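Tyrosine--tRNA ligase (Aeropyrum pernix, PDB 2CYA) probably catalyses the two-step, ATP-dependent attachment of tyrosine to tRNA(Tyr), by way of a tyrosyl-adenylate intermediate, as a homodimeric class I aminoacyl-tRNA synthetase. Local coordinates at residues D61-G66 with E110-V115; A264-K269 with L324-A329; Q272-L277 with R314-G319; Y282-F285 with T291-V294. All coordinates share one frame; numbering follows the deposited sequence.

Contact 1: residues D61-G66 with E110-V115; sequences DLVEAG and ERVRFV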
loop_
_atom_site.group_PDB
_atom_site.type_symbol
_atom_site.label_atom_id
_atom_site.label_comp_id
_atom_site.label_asym_id
_atom_site.label_seq_id
_atom_site.Cartn_x
_atom_site.Cartn_y
_atom_site.Cartn_z
ATOM N N ASP A 61 28.688 16.339 3.722
ATOM C CA ASP A 61 28.941 16.641 5.134
ATOM C C ASP A 61 28.672 15.429 6.051
ATOM O O ASP A 61 29.493 15.103 6.910
ATOM C CB ASP A 61 28.081 17.812 5.642
ATOM C CG ASP A 61 28.475 19.165 5.040
ATOM O OD1 ASP A 61 29.538 19.252 4.411
ATOM O OD2 ASP A 61 27.714 20.151 5.207
ATOM N N LEU A 62 27.518 14.777 5.893
ATOM C CA LEU A 62 27.192 13.618 6.728
ATOM C C LEU A 62 28.223 12.515 6.592
ATOM O O LEU A 62 28.641 11.929 7.591
ATOM C CB LEU A 62 25.799 13.070 6.401
ATOM C CG LEU A 62 24.713 13.651 7.302
ATOM C CD1 LEU A 62 24.634 15.161 7.105
ATOM C CD2 LEU A 62 23.377 13.007 6.980
ATOM N N VAL A 63 28.640 12.237 5.361
ATOM C CA VAL A 63 29.648 11.204 5.131
ATOM C C VAL A 63 30.970 11.545 5.843
ATOM O O VAL A 63 31.595 10.675 6.444
ATOM C CB VAL A 63 29.949 11.037 3.619
ATOM C CG1 VAL A 63 31.216 10.187 3.417
ATOM C CG2 VAL A 63 28.760 10.388 2.921
ATOM N N GLU A 64 31.394 12.804 5.772
ATOM C CA GLU A 64 32.656 13.204 6.406
ATOM C C GLU A 64 32.495 13.257 7.915
ATOM O O GLU A 64 33.480 13.284 8.647
ATOM C CB GLU A 64 33.145 14.561 5.856
ATOM C CG GLU A 64 33.358 14.552 4.329
ATOM C CD GLU A 64 33.866 15.879 3.755
ATOM O OE1 GLU A 64 33.540 16.967 4.295
ATOM O OE2 GLU A 64 34.583 15.825 2.734
ATOM N N ALA A 65 31.254 13.252 8.381
ATOM C CA ALA A 65 30.987 13.275 9.814
ATOM C C ALA A 65 30.847 11.849 10.367
ATOM O O ALA A 65 30.432 11.647 11.511
ATOM C CB ALA A 65 29.734 14.093 10.095
ATOM N N GLY A 66 31.200 10.854 9.557
ATOM C CA GLY A 66 31.123 9.486 10.028
ATOM C C GLY A 66 29.809 8.721 9.863
ATOM O O GLY A 66 29.740 7.562 10.264
ATOM N N GLU A 110 31.992 7.065 -3.602
ATOM C CA GLU A 110 32.515 5.730 -3.338
ATOM C C GLU A 110 32.083 5.249 -1.956
ATOM O O GLU A 110 31.959 4.047 -1.715
ATOM C CB GLU A 110 34.048 5.718 -3.431
ATOM C CG GLU A 110 34.775 6.517 -2.353
ATOM C CD GLU A 110 34.818 8.016 -2.628
ATOM O OE1 GLU A 110 34.316 8.457 -3.689
ATOM O OE2 GLU A 110 35.367 8.754 -1.776
ATOM N N ARG A 111 31.853 6.198 -1.055
ATOM C CA ARG A 111 31.447 5.899 0.310
ATOM C C ARG A 111 29.925 5.936 0.482
ATOM O O ARG A 111 29.423 5.735 1.582
ATOM C CB ARG A 111 32.108 6.898 1.273
ATOM C CG ARG A 111 33.648 6.789 1.313
ATOM C CD ARG A 111 34.316 7.918 2.124
ATOM N NE ARG A 111 34.072 7.813 3.560
ATOM C CZ ARG A 111 34.389 8.751 4.452
ATOM N NH1 ARG A 111 34.969 9.881 4.061
ATOM N NH2 ARG A 111 34.132 8.563 5.744
ATOM N N VAL A 112 29.196 6.180 -0.606
ATOM C CA VAL A 112 27.733 6.235 -0.552
ATOM C C VAL A 112 27.108 5.003 -1.205
ATOM O O VAL A 112 27.546 4.575 -2.261
ATOM C CB VAL A 112 27.180 7.481 -1.291
ATOM C CG1 VAL A 112 25.649 7.515 -1.196
ATOM C CG2 VAL A 112 27.779 8.749 -0.711
ATOM N N ARG A 113 26.089 4.433 -0.568
ATOM C CA ARG A 113 25.401 3.286 -1.136
ATOM C C ARG A 113 24.133 3.761 -1.866
ATOM O O ARG A 113 23.183 4.247 -1.250
ATOM C CB ARG A 113 25.040 2.287 -0.036
ATOM C CG ARG A 113 24.401 1.006 -0.560
ATOM C CD ARG A 113 23.911 0.097 0.580
ATOM N NE ARG A 113 22.968 0.766 1.486
ATOM C CZ ARG A 113 21.796 0.254 1.862
ATOM N NH1 ARG A 113 21.406 -0.937 1.407
ATOM N NH2 ARG A 113 21.020 0.915 2.714
ATOM N N PHE A 114 24.137 3.652 -3.190
ATOM C CA PHE A 114 22.984 4.047 -3.986
ATOM C C PHE A 114 22.047 2.853 -4.068
ATOM O O PHE A 114 22.477 1.743 -4.379
ATOM C CB PHE A 114 23.412 4.500 -5.386
ATOM C CG PHE A 114 24.054 5.858 -5.403
ATOM C CD1 PHE A 114 25.418 6.001 -5.172
ATOM C CD2 PHE A 114 23.286 6.998 -5.619
ATOM C CE1 PHE A 114 26.015 7.267 -5.159
ATOM C CE2 PHE A 114 23.866 8.273 -5.609
ATOM C CZ PHE A 114 25.233 8.403 -5.379
ATOM N N VAL A 115 20.774 3.095 -3.764
ATOM C CA VAL A 115 19.747 2.058 -3.740
ATOM C C VAL A 115 18.553 2.473 -4.575
ATOM O O VAL A 115 18.009 3.570 -4.389
ATOM C CB VAL A 115 19.232 1.837 -2.290
ATOM C CG1 VAL A 115 18.372 0.588 -2.198
ATOM C CG2 VAL A 115 20.385 1.765 -1.343
#

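Contact 2: residues A264-K269 with L324-A329; sequences AYCPAK and LDLKNA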
loop_
_atom_site.group_PDB
_atom_site.type_symbol
_atom_site.label_atom_id
_atom_site.label_comp_id
_atom_site.label_asym_id
_atom_site.label_seq_id
_atom_site.Cartn_x
_atom_site.Cartn_y
_atom_site.Cartn_z
ATOM N N ALA A 264 16.384 37.216 -12.836
ATOM C CA ALA A 264 15.907 36.741 -11.535
ATOM C C ALA A 264 15.355 37.775 -10.550
ATOM O O ALA A 264 15.843 38.897 -10.460
ATOM C CB ALA A 264 17.013 35.938 -10.847
ATOM N N TYR A 265 14.341 37.365 -9.795
ATOM C CA TYR A 265 13.745 38.222 -8.777
ATOM C C TYR A 265 14.849 38.507 -7.763
ATOM O O TYR A 265 15.458 37.580 -7.241
ATOM C CB TYR A 265 12.590 37.490 -8.100
ATOM C CG TYR A 265 11.885 38.273 -7.017
ATOM C CD1 TYR A 265 11.259 39.493 -7.300
ATOM C CD2 TYR A 265 11.799 37.772 -5.718
ATOM C CE1 TYR A 265 10.560 40.187 -6.314
ATOM C CE2 TYR A 265 11.105 38.454 -4.728
ATOM C CZ TYR A 265 10.487 39.658 -5.031
ATOM O OH TYR A 265 9.805 40.330 -4.047
ATOM N N CYS A 266 15.110 39.783 -7.489
ATOM C CA CYS A 266 16.166 40.159 -6.554
ATOM C C CYS A 266 15.924 41.557 -5.952
ATOM O O CYS A 266 16.638 42.515 -6.256
ATOM C CB CYS A 266 17.514 40.109 -7.286
ATOM S SG CYS A 266 18.960 40.380 -6.250
ATOM N N PRO A 267 14.915 41.679 -5.070
ATOM C CA PRO A 267 14.545 42.936 -4.406
ATOM C C PRO A 267 15.714 43.600 -3.696
ATOM O O PRO A 267 16.428 42.955 -2.934
ATOM C CB PRO A 267 13.473 42.501 -3.414
ATOM C CG PRO A 267 12.879 41.307 -4.056
ATOM C CD PRO A 267 14.093 40.571 -4.556
ATOM N N ALA A 268 15.897 44.892 -3.935
ATOM C CA ALA A 268 16.985 45.629 -3.305
ATOM C C ALA A 268 16.905 45.520 -1.786
ATOM O O ALA A 268 15.817 45.540 -1.216
ATOM C CB ALA A 268 16.930 47.090 -3.726
ATOM N N LYS A 269 18.060 45.395 -1.140
ATOM C CA LYS A 269 18.142 45.296 0.318
ATOM C C LYS A 269 17.306 44.175 0.953
ATOM O O LYS A 269 17.376 43.959 2.164
ATOM C CB LYS A 269 17.744 46.635 0.957
ATOM C CG LYS A 269 18.600 47.834 0.554
ATOM C CD LYS A 269 18.146 49.103 1.294
ATOM C CE LYS A 269 18.983 50.327 0.907
ATOM N NZ LYS A 269 18.562 51.584 1.620
ATOM N N LEU A 324 21.845 44.367 -9.529
ATOM C CA LEU A 324 22.490 44.038 -10.786
ATOM C C LEU A 324 23.944 43.618 -10.587
ATOM O O LEU A 324 24.454 42.764 -11.313
ATOM C CB LEU A 324 22.397 45.227 -11.744
ATOM C CG LEU A 324 22.716 44.918 -13.211
ATOM C CD1 LEU A 324 21.973 43.662 -13.660
ATOM C CD2 LEU A 324 22.315 46.099 -14.072
ATOM N N ASP A 325 24.617 44.208 -9.606
ATOM C CA ASP A 325 26.007 43.841 -9.354
ATOM C C ASP A 325 26.095 42.462 -8.704
ATOM O O ASP A 325 27.044 41.713 -8.944
ATOM C CB ASP A 325 26.693 44.875 -8.455
ATOM C CG ASP A 325 27.108 46.129 -9.212
ATOM O OD1 ASP A 325 27.719 45.995 -10.306
ATOM O OD2 ASP A 325 26.832 47.240 -8.700
ATOM N N LEU A 326 25.109 42.143 -7.868
ATOM C CA LEU A 326 25.070 40.848 -7.203
ATOM C C LEU A 326 24.776 39.796 -8.277
ATOM O O LEU A 326 25.454 38.774 -8.353
ATOM C CB LEU A 326 23.977 40.836 -6.118
ATOM C CG LEU A 326 23.803 39.538 -5.316
ATOM C CD1 LEU A 326 25.011 39.303 -4.409
ATOM C CD2 LEU A 326 22.544 39.633 -4.484
ATOM N N LYS A 327 23.781 40.078 -9.119
ATOM C CA LYS A 327 23.392 39.181 -10.207
ATOM C C LYS A 327 24.591 38.723 -11.046
ATOM O O LYS A 327 24.828 37.525 -11.199
ATOM C CB LYS A 327 22.404 39.871 -11.144
ATOM C CG LYS A 327 21.071 40.254 -10.540
ATOM C CD LYS A 327 20.047 39.177 -10.742
ATOM C CE LYS A 327 18.631 39.731 -10.626
ATOM N NZ LYS A 327 18.298 40.726 -11.687
ATOM N N ASN A 328 25.328 39.680 -11.603
ATOM C CA ASN A 328 26.481 39.367 -12.436
ATOM C C ASN A 328 27.492 38.511 -11.725
ATOM O O ASN A 328 27.983 37.537 -12.289
ATOM C CB ASN A 328 27.189 40.644 -12.914
ATOM C CG ASN A 328 26.553 41.233 -14.148
ATOM O OD1 ASN A 328 26.960 42.294 -14.614
ATOM N ND2 ASN A 328 25.549 40.550 -14.688
ATOM N N ALA A 329 27.817 38.895 -10.494
ATOM C CA ALA A 329 28.808 38.172 -9.707
ATOM C C ALA A 329 28.349 36.760 -9.372
ATOM O O ALA A 329 29.150 35.826 -9.376
ATOM C CB ALA A 329 29.121 38.938 -8.415
#

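Contact 3: residues Q272-L277 with R314-G319; sequences QGNPVL and RDYTDG. With SO4 (sulfate ion), chain E.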
loop_
_atom_site.group_PDB
_atom_site.type_symbol
_atom_site.label_atom_id
_atom_site.label_comp_id
_atom_site.label_asym_id
_atom_site.label_seq_id
_atom_site.Cartn_x
_atom_site.Cartn_y
_atom_site.Cartn_z
ATOM N N GLN A 272 14.713 38.027 2.453
ATOM C CA GLN A 272 13.680 36.995 2.424
ATOM C C GLN A 272 13.080 36.802 1.034
ATOM O O GLN A 272 12.692 37.764 0.377
ATOM C CB GLN A 272 12.571 37.345 3.423
ATOM C CG GLN A 272 11.448 36.320 3.479
ATOM C CD GLN A 272 11.017 36.005 4.906
ATOM O OE1 GLN A 272 10.608 36.897 5.659
ATOM N NE2 GLN A 272 11.108 34.728 5.287
ATOM N N GLY A 273 13.006 35.552 0.590
ATOM C CA GLY A 273 12.441 35.254 -0.717
ATOM C C GLY A 273 13.350 35.535 -1.905
ATOM O O GLY A 273 12.994 35.235 -3.044
ATOM N N ASN A 274 14.519 36.113 -1.641
ATOM C CA ASN A 274 15.486 36.445 -2.680
ATOM C C ASN A 274 16.294 35.193 -3.073
ATOM O O ASN A 274 17.189 34.769 -2.337
ATOM C CB ASN A 274 16.425 37.535 -2.158
ATOM C CG ASN A 274 17.364 38.061 -3.223
ATOM O OD1 ASN A 274 17.650 37.375 -4.208
ATOM N ND2 ASN A 274 17.862 39.286 -3.028
ATOM N N PRO A 275 15.992 34.597 -4.240
ATOM C CA PRO A 275 16.668 33.392 -4.751
ATOM C C PRO A 275 18.146 33.618 -5.081
ATOM O O PRO A 275 18.972 32.713 -4.933
ATOM C CB PRO A 275 15.872 33.033 -6.008
ATOM C CG PRO A 275 14.572 33.800 -5.862
ATOM C CD PRO A 275 15.000 35.083 -5.210
ATOM N N VAL A 276 18.470 34.825 -5.533
ATOM C CA VAL A 276 19.838 35.161 -5.883
ATOM C C VAL A 276 20.712 35.082 -4.646
ATOM O O VAL A 276 21.834 34.570 -4.695
ATOM C CB VAL A 276 19.928 36.573 -6.504
ATOM C CG1 VAL A 276 21.364 36.865 -6.922
ATOM C CG2 VAL A 276 18.992 36.657 -7.713
ATOM N N LEU A 277 20.197 35.582 -3.532
ATOM C CA LEU A 277 20.943 35.526 -2.284
ATOM C C LEU A 277 21.000 34.077 -1.766
ATOM O O LEU A 277 22.028 33.640 -1.261
ATOM C CB LEU A 277 20.306 36.453 -1.236
ATOM C CG LEU A 277 20.712 37.925 -1.326
ATOM C CD1 LEU A 277 20.115 38.711 -0.160
ATOM C CD2 LEU A 277 22.235 38.023 -1.274
ATOM N N ARG A 314 24.904 41.819 4.738
ATOM C CA ARG A 314 24.883 43.112 5.414
ATOM C C ARG A 314 25.022 44.185 4.337
ATOM O O ARG A 314 24.137 45.025 4.170
ATOM C CB ARG A 314 26.031 43.202 6.422
ATOM C CG ARG A 314 25.912 42.191 7.548
ATOM C CD ARG A 314 27.037 42.338 8.555
ATOM N NE ARG A 314 26.924 41.364 9.638
ATOM C CZ ARG A 314 27.744 41.305 10.684
ATOM N NH1 ARG A 314 28.748 42.167 10.799
ATOM N NH2 ARG A 314 27.555 40.384 11.624
ATOM N N ASP A 315 26.124 44.134 3.594
ATOM C CA ASP A 315 26.369 45.080 2.509
ATOM C C ASP A 315 25.178 45.154 1.555
ATOM O O ASP A 315 24.896 46.212 0.986
ATOM C CB ASP A 315 27.611 44.669 1.722
ATOM C CG ASP A 315 28.882 45.259 2.288
ATOM O OD1 ASP A 315 29.054 45.232 3.525
ATOM O OD2 ASP A 315 29.718 45.740 1.492
ATOM N N TYR A 316 24.481 44.035 1.369
ATOM C CA TYR A 316 23.331 44.029 0.477
ATOM C C TYR A 316 22.164 44.741 1.138
ATOM O O TYR A 316 21.433 45.484 0.482
ATOM C CB TYR A 316 22.903 42.603 0.117
ATOM C CG TYR A 316 21.809 42.579 -0.927
ATOM C CD1 TYR A 316 22.091 42.879 -2.258
ATOM C CD2 TYR A 316 20.488 42.299 -0.581
ATOM C CE1 TYR A 316 21.093 42.903 -3.213
ATOM C CE2 TYR A 316 19.474 42.322 -1.539
ATOM C CZ TYR A 316 19.789 42.627 -2.852
ATOM O OH TYR A 316 18.802 42.668 -3.816
ATOM N N THR A 317 21.987 44.501 2.435
ATOM C CA THR A 317 20.905 45.134 3.176
ATOM C C THR A 317 21.135 46.641 3.260
ATOM O O THR A 317 20.214 47.427 3.046
ATOM C CB THR A 317 20.792 44.576 4.606
ATOM O OG1 THR A 317 20.396 43.201 4.555
ATOM C CG2 THR A 317 19.753 45.365 5.400
ATOM N N ASP A 318 22.370 47.033 3.566
ATOM C CA ASP A 318 22.717 48.445 3.672
ATOM C C ASP A 318 22.852 49.088 2.292
ATOM O O ASP A 318 23.699 49.959 2.094
ATOM C CB ASP A 318 24.033 48.619 4.441
ATOM C CG ASP A 318 24.015 47.933 5.797
ATOM O OD1 ASP A 318 22.940 47.897 6.438
ATOM O OD2 ASP A 318 25.080 47.441 6.229
ATOM N N GLY A 319 22.020 48.647 1.348
ATOM C CA GLY A 319 22.042 49.177 -0.010
ATOM C C GLY A 319 23.422 49.344 -0.623
ATOM O O GLY A 319 23.556 49.876 -1.725
HETATM S S SO4 E . 14.004 40.998 4.693
HETATM O O1 SO4 E . 13.764 41.959 5.852
HETATM O O2 SO4 E . 12.700 40.909 3.898
HETATM O O3 SO4 E . 14.970 41.604 3.855
HETATM O O4 SO4 E . 14.149 39.720 5.299
#

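Contact 4: residues Y282-F285 with T291-V294; sequences YILF and TLRV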
loop_
_atom_site.group_PDB
_atom_site.type_symbol
_atom_site.label_atom_id
_atom_site.label_comp_id
_atom_site.label_asym_id
_atom_site.label_seq_id
_atom_site.Cartn_x
_atom_site.Cartn_y
_atom_site.Cartn_z
ATOM N N TYR A 282 23.543 29.255 -0.026
ATOM C CA TYR A 282 23.475 27.801 0.022
ATOM C C TYR A 282 24.321 27.008 -0.958
ATOM O O TYR A 282 24.624 25.845 -0.711
ATOM C CB TYR A 282 22.016 27.368 -0.092
ATOM C CG TYR A 282 21.158 27.902 1.038
ATOM C CD1 TYR A 282 21.593 27.810 2.360
ATOM C CD2 TYR A 282 19.923 28.511 0.787
ATOM C CE1 TYR A 282 20.824 28.308 3.407
ATOM C CE2 TYR A 282 19.154 29.018 1.829
ATOM C CZ TYR A 282 19.613 28.904 3.139
ATOM O OH TYR A 282 18.842 29.331 4.199
ATOM N N ILE A 283 24.697 27.629 -2.065
ATOM C CA ILE A 283 25.497 26.959 -3.055
ATOM C C ILE A 283 26.919 27.529 -3.198
ATOM O O ILE A 283 27.897 26.797 -3.055
ATOM C CB ILE A 283 24.784 26.990 -4.413
ATOM C CG1 ILE A 283 23.461 26.229 -4.319
ATOM C CG2 ILE A 283 25.672 26.380 -5.472
ATOM C CD1 ILE A 283 22.645 26.274 -5.584
ATOM N N LEU A 284 27.050 28.829 -3.454
ATOM C CA LEU A 284 28.389 29.392 -3.644
ATOM C C LEU A 284 29.227 29.388 -2.371
ATOM O O LEU A 284 30.352 28.895 -2.385
ATOM C CB LEU A 284 28.310 30.799 -4.248
ATOM C CG LEU A 284 27.592 30.939 -5.605
ATOM C CD1 LEU A 284 27.600 32.413 -6.019
ATOM C CD2 LEU A 284 28.270 30.076 -6.693
ATOM N N PHE A 285 28.695 29.899 -1.266
ATOM C CA PHE A 285 29.467 29.900 -0.021
ATOM C C PHE A 285 29.447 28.558 0.726
ATOM O O PHE A 285 29.992 28.432 1.825
ATOM C CB PHE A 285 28.991 31.017 0.908
ATOM C CG PHE A 285 29.553 32.370 0.556
ATOM C CD1 PHE A 285 28.851 33.239 -0.275
ATOM C CD2 PHE A 285 30.797 32.758 1.030
ATOM C CE1 PHE A 285 29.386 34.479 -0.623
ATOM C CE2 PHE A 285 31.338 33.987 0.685
ATOM C CZ PHE A 285 30.631 34.848 -0.141
ATOM N N THR A 291 35.067 32.897 -2.208
ATOM C CA THR A 291 35.122 34.349 -2.244
ATOM C C THR A 291 34.268 34.878 -3.390
ATOM O O THR A 291 34.323 34.345 -4.491
ATOM C CB THR A 291 36.553 34.825 -2.510
ATOM O OG1 THR A 291 37.468 34.060 -1.722
ATOM C CG2 THR A 291 36.688 36.283 -2.166
ATOM N N LEU A 292 33.490 35.924 -3.140
ATOM C CA LEU A 292 32.678 36.517 -4.199
ATOM C C LEU A 292 33.205 37.923 -4.531
ATOM O O LEU A 292 32.979 38.874 -3.782
ATOM C CB LEU A 292 31.203 36.607 -3.784
ATOM C CG LEU A 292 30.260 37.101 -4.893
ATOM C CD1 LEU A 292 30.112 36.016 -5.952
ATOM C CD2 LEU A 292 28.901 37.451 -4.322
ATOM N N ARG A 293 33.912 38.040 -5.652
ATOM C CA ARG A 293 34.475 39.317 -6.099
ATOM C C ARG A 293 33.402 40.143 -6.820
ATOM O O ARG A 293 32.823 39.681 -7.802
ATOM C CB ARG A 293 35.651 39.042 -7.043
ATOM C CG ARG A 293 36.200 40.264 -7.776
ATOM C CD ARG A 293 37.095 39.833 -8.938
ATOM N NE ARG A 293 38.204 38.993 -8.488
ATOM C CZ ARG A 293 38.956 38.241 -9.294
ATOM N NH1 ARG A 293 38.718 38.218 -10.601
ATOM N NH2 ARG A 293 39.946 37.509 -8.790
ATOM N N VAL A 294 33.136 41.359 -6.342
ATOM C CA VAL A 294 32.114 42.215 -6.963
ATOM C C VAL A 294 32.609 43.620 -7.305
ATOM O O VAL A 294 33.499 44.154 -6.641
ATOM C CB VAL A 294 30.882 42.373 -6.046
ATOM C CG1 VAL A 294 29.777 43.115 -6.787
ATOM C CG2 VAL A 294 30.396 41.016 -5.579
#

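Contact 1: residues D61-G66 with E110-V115
In the Rossmann-type nucleotide-binding fold of this class I synthetase, Val-63, close to the C-terminal end of helix 51-64, packs against Arg-111 and Val-112 at the approach to strand 113-116, outermost in this chain's sheet. The two methyls of Val-63 divide the work. CG1 sits over the centre of one face of the Arg-111 guanidinium, 3.6 Å from CZ, and the same methyl lies 4.0 Å from Arg-111 CB, so the arginine curls round it from root to tip. A bend at chi3 (70°) in an otherwise extended chain folds the guanidinium back over the methyl. NH2 of Arg-111 comes within 3.4 Å of Val-63 O, but the angle is too poor for a hydrogen bond; that carbonyl accepts Gly-66 N at 3.1 Å instead. Helix 51-64 is the crossover helix of a beta-alpha-beta unit that joins the parallel strands 37-42 and 68-73, and strand 113-116 continues the sheet beyond 68-73 through backbone bonds of Arg-113 with Phe-69 and Val-71. The second methyl, Val-63 CG2, reaches CG2 of Val-112 at 4.1 Å, the two side chains crossing at about a right angle. Val-112 also rests on Val-71, and its side chain is about 8 Å from that of Tyr-39, a predicted tyrosine-binding residue. Past the valine the helix stops in a Schellman motif, with Gly-66 at positive phi (88°) as the C-prime residue. Glu-64 OE2 stays 6.1 Å from Arg-111 NH1, so any electrostatic pull on the exposed arginine is probably weak.

Contact 2: residues A264-K269 with L324-A329
The backbones come nearest at Ala-264 and Lys-327, whose CA atoms are 8.0 Å apart, where the irregular segment 264-269 passes the first turns of helix 323-346. The contact belongs to the helical part of the chain that follows the KMSKS region, and it ties the linker between helices 254-262 and 275-284 to a long later helix. No hydrogen bond spans the two segments; side chains of the helix reach across to the linker. Lys-327 bends at chi2 (-93°) and again at chi4 (64°), which lays its CE beside the linker, 3.5 Å from Cys-266 CB and 4.1 Å from Ala-264 CB. The buried ammonium is held by Arg-262 O at the end of helix 254-262, a hydrogen bond to a carbonyl just before the linker segment. Although NZ of Lys-327 is also 3.3 Å from Ala-264 O, the angle there is too poor for a bond. One residue earlier in the helix, Leu-326 points to the linker and also packs on Val-276, Leu-277 and Tyr-316. The sulfur of Cys-266, anti to the backbone N (chi1 -174°), touches this leucine, SG lying 4.1 Å from Leu-326 CD2.

Contact 3: residues Q272-L277 with R314-G319
OD1 of Asn-274 is gripped by two backbone amides, Leu-277 N at 3.2 Å and, more weakly, Val-276 N at 3.0 Å. This makes Asn-274 the N-cap of helix 275-284, and the capped first turn faces Tyr-316 on helix 309-317 within the helical region after the KMSKS motif. The bond from Leu-277 N is fairly straight (158°), yet its donor sits well above the carbonyl plane of the amide. The other arm of that amide, ND2, is hydrogen-bonded to Gln-270 O and approaches the ring end from the opposite direction, 3.6 Å from Tyr-316 OH, with amide and ring planes 66° apart. No hydrogen bond forms between these two; the buried phenol is instead bonded to Pro-267 O. With its CG anti to the backbone N (chi1 -174°), Tyr-316 reaches its ring across from helix 309-317 to meet both Asn-274 and Leu-277. Leu-277 supplies the apolar half of the contact, CD1 lying 3.6 Å from Tyr-316 CD2, and it also packs on Tyr-309 and Leu-312 of helix 309-317. At the outer end of the capping segment a sulfate, probably from the crystallisation liquor, binds Val-271 N and takes a weak bond from Gln-272 N to its O4 at 3.4 Å.

Contact 4: residues Y282-F285 with T291-V294
Apolar packing carries this contact: Leu-292 faces both Leu-284 and Phe-285, and no hydrogen bond passes between segments 282-285 and 291-294. Between the two leucines the touch is methyl to methyl, CD1 of Leu-284 lying 4.4 Å from CD1 of Leu-292, a loose touch. Both also lean on Ser-333 of helix 323-346, and Leu-284 reaches Val-337 as well, so the long helix 323-346 packs on both leucines. Leu-292 holds its CG anti to the backbone N (chi1 -175°), and this sends its branched end in among the helices while CB remains at the contact with the phenylalanine.

The aromatic part belongs to Phe-285. Its CZ comes to 4.1 Å from Leu-292 CB, and the two side chains cross at about a right angle. The same ring packs edge-to-face with Phe-290, a residue of the short connection between the segments, and touches Tyr-306, Tyr-309 and Leu-312.

As for the backbones, they stay well separated, the CA atoms being 7.5 Å apart for Phe-285 and Thr-291 and 8.3 Å for Leu-284 and Leu-292. Helix 275-284 widens into a pi-type turn at 282-284 as it ends, and after a connection of seven residues the chain enters strand 292-293, where Leu-292 pairs by backbone bonds with Tyr-306. The arrangement is a helix followed by a short antiparallel strand pair, 292-293 with 305-306, set against the long helix 323-346.

Overall arrangement
Contact 1 comes first along the chain and lies in the Rossmann-type domain, at the edge of the parallel part of its sheet. Contacts 2, 3 and 4 gather in the mainly helical region that follows the KMSKS motif; the centres of contacts 1 and 2 are about 35 Å apart, on opposite sides of the chain's centre. Among the three, contact 2 encloses contact 3 in sequence, and contact 3 encloses contact 4. Contacts 3 and 4 share helix 275-284, with centres about 13 Å apart, yet their nearest atoms stay about 5 Å apart. Contact 2 touches both: contact 3, centres about 8 Å apart, through the linker and helix 309-317, and contact 4 where Ala-329 packs on Leu-292 and Val-294.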